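Local coordinates for binding domain (Hc) of Paraclostridial Mosquitocidal Protein 1 (Paraclostridium bifermentans, PDB 6HOX) that targets host nerve cells as the receptor-binding part of a clostridial neurotoxin that acts specifically on Anopheles mosquitoes, at residues Val75-Ser80 and Val115-Asn120; Gly416-Asn421 and His430-Trp435; Trp166-Ile171 and Asn241-Ser246; Val97-Lys102 and Ile302-Leu307. All coordinates share one frame; numbering follows the deposited sequence.

In the fold
From the N terminus, three contacts open in the N-terminal receptor-binding region. Interaction 1 joins the loop after strand 73-75 to strand 116-118 and closes within that region. Its span crosses that of interaction 4, since 97-102 falls between 75-80 and 115-120, while the partner, 302-307, lies in the C-terminal, trefoil-type region. Interaction 3, 166-171 with 241-246, is enclosed entirely by the span of interaction 4 and links a strand of the jelly-roll-like half to the chain just after helix 233-241. Interaction 2 follows last, between two short helices of the C-terminal half, its centre about 50 Å from that of interaction 1, across the centre of the chain.

Interaction 1. Residues Val75-Ser80 and Val115-Asn120; sequences VQKNES and VNNMDN
Lys77 NZ donates to Asn117 OD1 over 2.8 Å, the single hydrogen bond between 75-80 and 115-120. The ammonium lies in the carbonyl plane at a C=O...N angle of 120°, directly on a lone pair of the amide oxygen. NZ also donates to Asn201 OD1, while Asn117 ND2 makes two weak hydrogen bonds, to the carbonyls of Ser203 and Pro204, so both ends of the Asn117 amide have partners. The two side chains come from opposite directions. A bend at chi3 (-60°) in Lys77 carries CE to 3.7 Å from Asn117 OD1 and lets NZ reach that oxygen. The charge of Asp119 is more remote, with OD1 6.5 Å from Lys77 NZ, and could favour the ammonium only through space. Nearby, Asn116 OD1 accepts from Met118 N at 2.8 Å, an Asx turn at Asn116. Lys77 leaves strand 73-75 in a loop and rests on Ile205, whereas Asn117 belongs to strand 116-118, paired with strand 122-128 and packed on Trp123. Strand 205-207 is backbone-bonded to both Val75 and Asn116, and the Lys77-Asn117 bond links the loop and the strand that it joins.

Interaction 2. Residues Gly416-Asn421 and His430-Trp435; sequences GWYLDN and HTKTNW
Tyr418 overlaps the methyl of Thr433 at one ring atom, CD2, which lies 3.4 Å from Thr433 CG2, while its hydroxyl meets the ammonium of Lys432. The methyl approaches the ring obliquely, and Thr433 CG2 also lies 4.1 Å from Tyr418 CG, so its contact is concentrated on the CD2 side. At the far end Lys432 NZ donates to Tyr418 OH over 2.7 Å. The nitrogen sits at the edge of the ring and in its plane, which argues for a bond to the phenol oxygen and against a cation-pi contact. The tyrosine and lysine side chains cross at about a right angle, and a bend at chi3 (-70°) in Lys432 swings CE to 3.1 Å from Tyr418 OH.

Thr433 is oriented by a bond to His430 O: OG1 donates to it at 2.7 Å, and the backbone N of Thr433 reaches that same oxygen from the same face of its plane. With OG1 so engaged, chi1 of 60° turns CG2 toward the tyrosine. The contact joins helix 416-420 to residues 432-433, in the segment that carries helix 427-432, in the trefoil-type region of the receptor-binding domain, and strand 394-398 borders it through Ser397, which touches both Tyr418 and Thr433.

All three touching side chains are buried. Lys432 NZ has a second, weak bond to Ile398 O, so the ammonium is served by a phenol and a carbonyl; the nearby positive charge would probably polarise the phenol and might lower its pKa.

Interaction 3. Residues Trp166-Ile171 and Asn241-Ser246; sequences WRHITI and NSYFNS
The rings of His168 and Tyr243 meet obliquely, their planes inclined at 42° and their centroids 5.2 Å apart. The closest atoms are His168 NE2 and Tyr243 CE2, 3.5 Å apart. A water lies at the edge of the imidazole, in its plane, 3.0 Å from His168 NE2. The same water is 2.7 Å from Tyr243 OH, so it bridges the two side chains by hydrogen bonds. On one face of the phenol ring Ser242 OG stands 4.2 Å above the plane, toward the rim.

His168 belongs to strand 167-174 of the large antiparallel sheet in the jelly-roll-like, N-terminal half, whereas Tyr243 lies in the loop after helix 233-241, within the C-terminal receptor-binding range. The contact thus ties this loop onto the sheet. Trp94, on the adjacent strand 89-96, meets both rings edge-to-face and completes an aromatic cluster. With CG anti to the backbone N, chi1 -173°, the imidazole of His168 reaches the Tyr243 ring, and the two side chains cross at about a right angle. Tyr243 also touches Gln223 and Asn225 on strand 218-227.

Interaction 4. Residues Val97-Lys102 and Ile302-Leu307; sequences VPRLNK and ILIPYL
The interface between the jelly-roll-like and trefoil-type halves of the receptor-binding domain is bridged here by a loop and a strand: 97-102 follows strand 89-96, and 302-305 pairs with strand 295-297 as a two-stranded antiparallel hairpin. Van der Waals contacts carry the join, one of a methyl on a guanidinium and one purely apolar. Ile304 CD1 lies 3.2 Å from Arg99 NE and 3.6 Å from Arg99 CD, meeting the guanidinium obliquely while CG2 lies alongside CD. The two side chains come from opposite directions. One residue on, Leu100 CD2 meets Ile302 CD1 at 3.7 Å, those side chains crossing at about a right angle. The alternation of Ile302 and Ile304 on the strand explains this pairing, since both point their CB toward the loop.

Polar partners also hold Arg99. Bends at chi2 and chi3 (67°) fold the chain back so that NE and NH2 both donate to Leu100 O. That oxygen lies close to the guanidinium plane, but the two nitrogens approach it from one face of its carbonyl plane, about 40° out. NH1 donates to Lys445 O, and the group makes a cation-pi contact with Trp444, so the C-terminal tail shares the site. Phe152 touches Arg99, Ile302 and Ile304. Of the two bonds to Leu100 O, that from Arg99 NE is the shorter at 2.9 Å, against 3.1 Å from Arg99 NH2.

Interaction 1. Residues Val75-Ser80 and Val115-Asn120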
# COMPACT_ATOMS: atom_id res chain seq x y z
N VAL A 75 -25.20 -3.81 -7.66
CA VAL A 75 -25.00 -4.76 -8.71
C VAL A 75 -26.06 -5.84 -8.54
O VAL A 75 -26.04 -6.57 -7.54
CB VAL A 75 -23.58 -5.34 -8.66
CG1 VAL A 75 -23.31 -6.26 -9.84
CG2 VAL A 75 -22.53 -4.24 -8.56
N GLN A 76 -26.98 -5.92 -9.50
CA GLN A 76 -27.93 -7.02 -9.59
C GLN A 76 -27.13 -8.27 -9.96
O GLN A 76 -26.28 -8.23 -10.83
CB GLN A 76 -29.02 -6.75 -10.63
CG GLN A 76 -29.93 -5.57 -10.32
CD GLN A 76 -30.51 -5.61 -8.92
OE1 GLN A 76 -31.10 -6.61 -8.49
NE2 GLN A 76 -30.34 -4.52 -8.20
N LYS A 77 -27.38 -9.38 -9.26
CA LYS A 77 -26.69 -10.62 -9.57
C LYS A 77 -27.38 -11.23 -10.80
O LYS A 77 -28.50 -10.86 -11.13
CB LYS A 77 -26.68 -11.57 -8.36
CG LYS A 77 -25.99 -11.01 -7.12
CD LYS A 77 -25.77 -12.01 -6.01
CE LYS A 77 -27.07 -12.59 -5.51
NZ LYS A 77 -26.89 -13.31 -4.24
N ASN A 78 -26.66 -12.13 -11.46
CA ASN A 78 -27.13 -12.92 -12.60
C ASN A 78 -26.62 -14.35 -12.40
O ASN A 78 -26.16 -14.70 -11.30
CB ASN A 78 -26.70 -12.29 -13.92
CG ASN A 78 -25.23 -11.92 -13.93
OD1 ASN A 78 -24.36 -12.79 -13.83
ND2 ASN A 78 -24.93 -10.64 -14.03
N GLU A 79 -26.68 -15.18 -13.44
CA GLU A 79 -26.36 -16.60 -13.32
C GLU A 79 -24.86 -16.79 -13.09
O GLU A 79 -24.45 -17.67 -12.34
CB GLU A 79 -26.78 -17.36 -14.58
CG GLU A 79 -28.28 -17.38 -14.79
CD GLU A 79 -28.76 -18.54 -15.64
OE1 GLU A 79 -27.90 -19.24 -16.22
OE2 GLU A 79 -29.99 -18.75 -15.71
N SER A 80 -24.05 -15.98 -13.77
CA SER A 80 -22.59 -16.05 -13.67
C SER A 80 -22.14 -15.58 -12.28
O SER A 80 -21.29 -16.22 -11.67
CB SER A 80 -21.93 -15.28 -14.78
OG SER A 80 -22.37 -13.93 -14.79
N VAL A 115 -18.96 -4.04 1.55
CA VAL A 115 -19.59 -4.74 0.45
C VAL A 115 -20.53 -5.78 1.06
O VAL A 115 -20.11 -6.58 1.88
CB VAL A 115 -18.57 -5.42 -0.49
CG1 VAL A 115 -19.26 -5.93 -1.74
CG2 VAL A 115 -17.39 -4.52 -0.85
N ASN A 116 -21.80 -5.75 0.64
CA ASN A 116 -22.86 -6.44 1.35
C ASN A 116 -23.71 -7.21 0.33
O ASN A 116 -24.21 -6.62 -0.63
CB ASN A 116 -23.65 -5.47 2.23
CG ASN A 116 -24.79 -6.14 2.95
OD1 ASN A 116 -25.51 -6.93 2.36
ND2 ASN A 116 -24.96 -5.84 4.23
N ASN A 117 -23.75 -8.54 0.48
CA ASN A 117 -24.72 -9.39 -0.21
C ASN A 117 -25.39 -10.29 0.84
O ASN A 117 -25.41 -11.52 0.70
CB ASN A 117 -24.11 -10.22 -1.33
CG ASN A 117 -25.18 -10.95 -2.14
OD1 ASN A 117 -25.03 -12.12 -2.48
ND2 ASN A 117 -26.29 -10.28 -2.40
N MET A 118 -25.93 -9.65 1.87
CA MET A 118 -26.56 -10.31 3.00
C MET A 118 -28.01 -9.83 3.11
O MET A 118 -28.27 -8.64 3.23
CB MET A 118 -25.83 -9.95 4.29
CG MET A 118 -26.34 -10.70 5.50
SD MET A 118 -25.81 -12.41 5.47
CE MET A 118 -24.12 -12.22 6.05
N ASP A 119 -28.96 -10.77 3.04
CA ASP A 119 -30.35 -10.45 3.43
C ASP A 119 -30.64 -11.29 4.68
O ASP A 119 -30.15 -10.95 5.78
CB ASP A 119 -31.31 -10.51 2.23
CG ASP A 119 -31.31 -11.79 1.41
OD1 ASP A 119 -31.40 -11.68 0.15
OD2 ASP A 119 -31.32 -12.89 2.03
N ASN A 120 -31.42 -12.38 4.54
CA ASN A 120 -31.57 -13.33 5.62
C ASN A 120 -30.33 -14.22 5.66
O ASN A 120 -29.95 -14.75 6.71
CB ASN A 120 -32.82 -14.21 5.47
CG ASN A 120 -32.96 -15.23 6.58
OD1 ASN A 120 -32.80 -16.43 6.36
ND2 ASN A 120 -33.24 -14.77 7.77

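Interaction 2. Residues Gly416-Asn421 and His430-Trp435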
# COMPACT_ATOMS: atom_id res chain seq x y z
N GLY A 416 29.75 0.21 0.40
CA GLY A 416 30.38 -0.75 -0.50
C GLY A 416 30.16 -2.17 -0.01
O GLY A 416 29.89 -3.05 -0.80
N TRP A 417 30.20 -2.37 1.32
CA TRP A 417 29.99 -3.70 1.91
C TRP A 417 28.58 -4.22 1.60
O TRP A 417 28.42 -5.36 1.22
CB TRP A 417 30.23 -3.68 3.42
CG TRP A 417 30.10 -5.05 4.02
CD1 TRP A 417 29.05 -5.54 4.74
CD2 TRP A 417 31.05 -6.12 3.91
NE1 TRP A 417 29.28 -6.84 5.07
CE2 TRP A 417 30.49 -7.23 4.58
CE3 TRP A 417 32.29 -6.26 3.29
CZ2 TRP A 417 31.14 -8.46 4.66
CZ3 TRP A 417 32.93 -7.47 3.36
CH2 TRP A 417 32.37 -8.55 4.05
N TYR A 418 27.56 -3.39 1.80
CA TYR A 418 26.17 -3.81 1.55
C TYR A 418 25.97 -4.10 0.06
O TYR A 418 25.25 -5.03 -0.30
CB TYR A 418 25.16 -2.77 2.03
CG TYR A 418 25.16 -2.55 3.52
CD1 TYR A 418 25.80 -3.44 4.37
CD2 TYR A 418 24.52 -1.46 4.08
CE1 TYR A 418 25.82 -3.24 5.73
CE2 TYR A 418 24.55 -1.24 5.45
CZ TYR A 418 25.19 -2.14 6.28
OH TYR A 418 25.24 -1.97 7.63
N LEU A 419 26.60 -3.30 -0.79
CA LEU A 419 26.48 -3.54 -2.22
C LEU A 419 27.05 -4.92 -2.57
O LEU A 419 26.34 -5.74 -3.14
CB LEU A 419 27.22 -2.44 -2.99
CG LEU A 419 27.24 -2.62 -4.51
CD1 LEU A 419 25.83 -2.57 -5.09
CD2 LEU A 419 28.11 -1.55 -5.15
N ASP A 420 28.31 -5.17 -2.20
CA ASP A 420 29.00 -6.38 -2.64
C ASP A 420 28.41 -7.64 -1.99
O ASP A 420 28.46 -8.70 -2.59
CB ASP A 420 30.51 -6.33 -2.34
CG ASP A 420 31.26 -5.22 -3.05
OD1 ASP A 420 30.73 -4.69 -4.06
OD2 ASP A 420 32.36 -4.86 -2.57
N ASN A 421 27.82 -7.51 -0.80
CA ASN A 421 27.30 -8.68 -0.06
C ASN A 421 25.76 -8.62 0.06
O ASN A 421 25.17 -9.23 0.94
CB ASN A 421 27.97 -8.75 1.31
CG ASN A 421 29.47 -8.93 1.18
OD1 ASN A 421 30.23 -7.97 1.32
ND2 ASN A 421 29.88 -10.14 0.84
N HIS A 430 19.56 -5.23 5.49
CA HIS A 430 18.56 -5.12 4.41
C HIS A 430 17.64 -3.93 4.72
O HIS A 430 17.45 -3.08 3.87
CB HIS A 430 17.77 -6.42 4.16
CG HIS A 430 18.37 -7.35 3.16
ND1 HIS A 430 18.12 -8.71 3.18
CD2 HIS A 430 19.23 -7.15 2.14
CE1 HIS A 430 18.80 -9.30 2.21
NE2 HIS A 430 19.48 -8.36 1.55
N THR A 431 17.12 -3.86 5.95
CA THR A 431 16.18 -2.82 6.40
C THR A 431 16.80 -1.41 6.21
O THR A 431 16.12 -0.51 5.72
CB THR A 431 15.71 -3.10 7.84
OG1 THR A 431 14.96 -4.32 7.87
CG2 THR A 431 14.83 -2.03 8.42
N LYS A 432 18.08 -1.24 6.58
CA LYS A 432 18.79 0.05 6.48
C LYS A 432 19.05 0.50 5.03
O LYS A 432 19.44 1.67 4.82
CB LYS A 432 20.18 -0.02 7.12
CG LYS A 432 20.23 -0.28 8.61
CD LYS A 432 21.54 0.13 9.25
CE LYS A 432 22.71 -0.74 8.86
NZ LYS A 432 23.98 0.03 8.94
N THR A 433 18.90 -0.41 4.06
CA THR A 433 19.16 -0.11 2.64
C THR A 433 17.86 0.07 1.84
O THR A 433 17.91 0.31 0.64
CB THR A 433 20.05 -1.19 1.99
OG1 THR A 433 19.41 -2.46 2.07
CG2 THR A 433 21.41 -1.27 2.65
N ASN A 434 16.71 0.03 2.52
CA ASN A 434 15.41 0.21 1.87
C ASN A 434 14.89 1.61 2.18
O ASN A 434 14.90 2.03 3.32
CB ASN A 434 14.39 -0.83 2.35
CG ASN A 434 14.70 -2.23 1.87
OD1 ASN A 434 15.20 -2.42 0.77
ND2 ASN A 434 14.33 -3.22 2.67
N TRP A 435 14.46 2.30 1.12
CA TRP A 435 14.04 3.68 1.16
C TRP A 435 12.60 3.79 0.64
O TRP A 435 12.25 3.14 -0.35
CB TRP A 435 15.00 4.52 0.33
CG TRP A 435 16.35 4.63 0.95
CD1 TRP A 435 17.44 3.85 0.69
CD2 TRP A 435 16.75 5.52 2.01
NE1 TRP A 435 18.49 4.23 1.48
CE2 TRP A 435 18.10 5.24 2.30
CE3 TRP A 435 16.09 6.53 2.74
CZ2 TRP A 435 18.81 5.94 3.28
CZ3 TRP A 435 16.80 7.23 3.69
CH2 TRP A 435 18.14 6.93 3.96

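Interaction 3. Residues Trp166-Ile171 and Asn241-Ser246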
# COMPACT_ATOMS: atom_id res chain seq x y z
N TRP A 166 -2.21 0.61 0.20
CA TRP A 166 -2.93 -0.33 -0.70
C TRP A 166 -2.65 -1.78 -0.30
O TRP A 166 -1.50 -2.20 -0.27
CB TRP A 166 -2.53 -0.10 -2.16
CG TRP A 166 -3.23 1.06 -2.81
CD1 TRP A 166 -2.72 2.29 -3.10
CD2 TRP A 166 -4.59 1.06 -3.28
NE1 TRP A 166 -3.67 3.06 -3.71
CE2 TRP A 166 -4.82 2.33 -3.85
CE3 TRP A 166 -5.62 0.11 -3.29
CZ2 TRP A 166 -6.05 2.68 -4.40
CZ3 TRP A 166 -6.83 0.46 -3.84
CH2 TRP A 166 -7.05 1.73 -4.39
N ARG A 167 -3.73 -2.53 -0.01
CA ARG A 167 -3.68 -3.94 0.34
C ARG A 167 -4.51 -4.74 -0.66
O ARG A 167 -5.60 -4.32 -1.05
CB ARG A 167 -4.28 -4.20 1.72
CG ARG A 167 -3.68 -3.41 2.87
CD ARG A 167 -2.20 -3.66 3.07
NE ARG A 167 -1.78 -3.10 4.35
CZ ARG A 167 -0.55 -2.72 4.69
NH1 ARG A 167 0.48 -2.87 3.86
NH2 ARG A 167 -0.37 -2.19 5.89
N HIS A 168 -4.01 -5.92 -1.04
CA HIS A 168 -4.73 -6.79 -1.92
C HIS A 168 -5.33 -7.90 -1.08
O HIS A 168 -4.59 -8.57 -0.35
CB HIS A 168 -3.86 -7.38 -3.03
CG HIS A 168 -4.68 -8.13 -4.02
ND1 HIS A 168 -4.82 -9.50 -3.97
CD2 HIS A 168 -5.46 -7.72 -5.04
CE1 HIS A 168 -5.63 -9.90 -4.93
NE2 HIS A 168 -6.06 -8.82 -5.58
N ILE A 169 -6.65 -8.06 -1.19
CA ILE A 169 -7.38 -9.06 -0.39
C ILE A 169 -7.89 -10.13 -1.33
O ILE A 169 -8.43 -9.79 -2.40
CB ILE A 169 -8.54 -8.41 0.38
CG1 ILE A 169 -8.10 -7.16 1.14
CG2 ILE A 169 -9.20 -9.43 1.30
CD1 ILE A 169 -7.02 -7.43 2.17
N THR A 170 -7.72 -11.40 -0.93
CA THR A 170 -8.29 -12.51 -1.64
C THR A 170 -9.04 -13.39 -0.62
O THR A 170 -8.51 -13.70 0.43
CB THR A 170 -7.25 -13.34 -2.41
OG1 THR A 170 -6.41 -12.52 -3.23
CG2 THR A 170 -7.89 -14.39 -3.30
N ILE A 171 -10.26 -13.80 -0.99
CA ILE A 171 -11.10 -14.71 -0.19
C ILE A 171 -11.53 -15.85 -1.14
O ILE A 171 -12.16 -15.59 -2.16
CB ILE A 171 -12.31 -13.96 0.40
CG1 ILE A 171 -11.90 -12.82 1.32
CG2 ILE A 171 -13.30 -14.88 1.10
CD1 ILE A 171 -12.97 -11.78 1.46
N ASN A 241 0.89 -11.25 -7.80
CA ASN A 241 2.09 -10.92 -8.56
C ASN A 241 1.72 -10.26 -9.89
O ASN A 241 2.49 -9.42 -10.40
CB ASN A 241 2.97 -12.15 -8.79
CG ASN A 241 3.65 -12.62 -7.53
OD1 ASN A 241 3.86 -11.84 -6.60
ND2 ASN A 241 3.98 -13.89 -7.48
N SER A 242 0.54 -10.59 -10.43
CA SER A 242 0.15 -10.13 -11.75
C SER A 242 -0.11 -8.63 -11.74
O SER A 242 -0.16 -8.01 -12.79
CB SER A 242 -1.02 -10.92 -12.29
OG SER A 242 -2.25 -10.53 -11.68
N TYR A 243 -0.31 -8.04 -10.55
CA TYR A 243 -0.54 -6.60 -10.42
C TYR A 243 0.77 -5.80 -10.41
O TYR A 243 0.72 -4.57 -10.38
CB TYR A 243 -1.36 -6.32 -9.17
CG TYR A 243 -2.78 -6.79 -9.31
CD1 TYR A 243 -3.62 -6.16 -10.21
CD2 TYR A 243 -3.27 -7.87 -8.60
CE1 TYR A 243 -4.94 -6.58 -10.37
CE2 TYR A 243 -4.58 -8.29 -8.74
CZ TYR A 243 -5.42 -7.64 -9.64
OH TYR A 243 -6.71 -8.05 -9.82
N PHE A 244 1.92 -6.48 -10.46
CA PHE A 244 3.24 -5.82 -10.41
C PHE A 244 4.11 -6.30 -11.58
O PHE A 244 5.28 -6.60 -11.43
CB PHE A 244 3.88 -6.11 -9.05
CG PHE A 244 3.08 -5.57 -7.88
CD1 PHE A 244 3.18 -4.23 -7.54
CD2 PHE A 244 2.21 -6.38 -7.16
CE1 PHE A 244 2.44 -3.72 -6.48
CE2 PHE A 244 1.48 -5.87 -6.10
CZ PHE A 244 1.59 -4.54 -5.77
N ASN A 245 3.52 -6.33 -12.78
CA ASN A 245 4.15 -6.92 -13.97
C ASN A 245 5.08 -5.90 -14.66
O ASN A 245 5.81 -6.26 -15.58
CB ASN A 245 3.10 -7.45 -14.95
CG ASN A 245 1.96 -6.47 -15.19
OD1 ASN A 245 1.47 -5.84 -14.26
ND2 ASN A 245 1.53 -6.35 -16.44
N SER A 246 5.06 -4.64 -14.22
CA SER A 246 5.85 -3.60 -14.85
C SER A 246 7.07 -3.25 -13.99
O SER A 246 7.24 -3.73 -12.87
CB SER A 246 5.01 -2.40 -15.14
OG SER A 246 4.75 -1.70 -13.94
O HOH W 1 -8.23 -8.15 -7.57

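Interaction 4. Residues Val97-Lys102 and Ile302-Leu307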
# COMPACT_ATOMS: atom_id res chain seq x y z
N VAL A 97 -7.73 1.73 2.95
CA VAL A 97 -8.47 2.20 4.09
C VAL A 97 -7.65 3.22 4.85
O VAL A 97 -6.49 2.94 5.17
CB VAL A 97 -8.82 1.03 5.02
CG1 VAL A 97 -9.60 1.49 6.24
CG2 VAL A 97 -9.56 -0.08 4.26
N PRO A 98 -8.21 4.40 5.23
CA PRO A 98 -7.45 5.43 5.92
C PRO A 98 -6.78 4.90 7.20
O PRO A 98 -7.30 4.00 7.84
CB PRO A 98 -8.49 6.51 6.23
CG PRO A 98 -9.49 6.33 5.11
CD PRO A 98 -9.60 4.83 4.97
N ARG A 99 -5.63 5.47 7.53
CA ARG A 99 -4.90 5.12 8.72
C ARG A 99 -5.74 5.42 9.95
O ARG A 99 -6.30 6.50 10.11
CB ARG A 99 -3.58 5.88 8.86
CG ARG A 99 -2.64 5.22 9.86
CD ARG A 99 -1.87 6.23 10.66
NE ARG A 99 -2.75 6.99 11.52
CZ ARG A 99 -2.85 8.30 11.51
NH1 ARG A 99 -2.05 9.01 10.74
NH2 ARG A 99 -3.76 8.90 12.25
N LEU A 100 -5.80 4.42 10.82
CA LEU A 100 -6.48 4.47 12.08
C LEU A 100 -6.28 5.83 12.77
O LEU A 100 -5.15 6.24 13.05
CB LEU A 100 -5.90 3.37 12.96
CG LEU A 100 -6.68 3.13 14.24
CD1 LEU A 100 -8.09 2.64 13.91
CD2 LEU A 100 -5.93 2.16 15.14
N ASN A 101 -7.39 6.47 13.11
CA ASN A 101 -7.37 7.79 13.69
C ASN A 101 -8.42 7.86 14.81
O ASN A 101 -9.20 6.91 14.99
CB ASN A 101 -7.56 8.87 12.61
CG ASN A 101 -8.82 8.69 11.80
OD1 ASN A 101 -9.87 9.19 12.21
ND2 ASN A 101 -8.75 7.99 10.67
N LYS A 102 -8.42 8.97 15.55
CA LYS A 102 -9.28 9.17 16.71
C LYS A 102 -10.76 9.14 16.27
O LYS A 102 -11.60 8.58 16.97
CB LYS A 102 -8.88 10.45 17.45
CG LYS A 102 -7.61 10.30 18.27
CD LYS A 102 -7.02 11.61 18.77
CE LYS A 102 -5.74 11.42 19.57
NZ LYS A 102 -5.34 12.66 20.29
N ILE A 302 -1.26 2.57 21.26
CA ILE A 302 -0.87 2.60 19.81
C ILE A 302 -0.03 3.85 19.52
O ILE A 302 -0.55 4.98 19.56
CB ILE A 302 -2.10 2.57 18.88
CG1 ILE A 302 -2.98 1.34 19.11
CG2 ILE A 302 -1.69 2.68 17.42
CD1 ILE A 302 -4.28 1.38 18.33
N LEU A 303 1.24 3.62 19.18
CA LEU A 303 2.17 4.64 18.71
C LEU A 303 2.20 4.63 17.17
O LEU A 303 2.40 3.61 16.56
CB LEU A 303 3.57 4.33 19.26
CG LEU A 303 3.90 4.96 20.62
CD1 LEU A 303 3.03 4.37 21.72
CD2 LEU A 303 5.37 4.76 20.94
N ILE A 304 2.05 5.81 16.57
CA ILE A 304 2.10 5.96 15.13
C ILE A 304 3.29 6.85 14.78
O ILE A 304 3.50 7.88 15.42
CB ILE A 304 0.76 6.53 14.62
CG1 ILE A 304 -0.40 5.63 15.06
CG2 ILE A 304 0.79 6.76 13.11
CD1 ILE A 304 -1.62 5.72 14.20
N PRO A 305 4.10 6.48 13.76
CA PRO A 305 5.22 7.32 13.33
C PRO A 305 4.69 8.53 12.56
O PRO A 305 3.73 8.41 11.79
CB PRO A 305 6.02 6.42 12.38
CG PRO A 305 4.95 5.53 11.79
CD PRO A 305 4.00 5.26 12.94
N TYR A 306 5.32 9.68 12.78
CA TYR A 306 5.12 10.83 11.94
C TYR A 306 5.75 10.55 10.57
O TYR A 306 6.86 10.02 10.50
CB TYR A 306 5.76 12.08 12.55
CG TYR A 306 4.96 12.73 13.64
CD1 TYR A 306 3.96 13.64 13.34
CD2 TYR A 306 5.20 12.45 14.98
CE1 TYR A 306 3.21 14.24 14.34
CE2 TYR A 306 4.47 13.05 15.99
CZ TYR A 306 3.47 13.95 15.67
OH TYR A 306 2.73 14.52 16.66
N LEU A 307 5.06 10.94 9.49
CA LEU A 307 5.60 10.86 8.13
C LEU A 307 5.83 12.26 7.55
O LEU A 307 6.69 12.42 6.69
CB LEU A 307 4.63 10.11 7.21
CG LEU A 307 4.23 8.70 7.65
CD1 LEU A 307 3.29 8.09 6.64
CD2 LEU A 307 5.44 7.81 7.84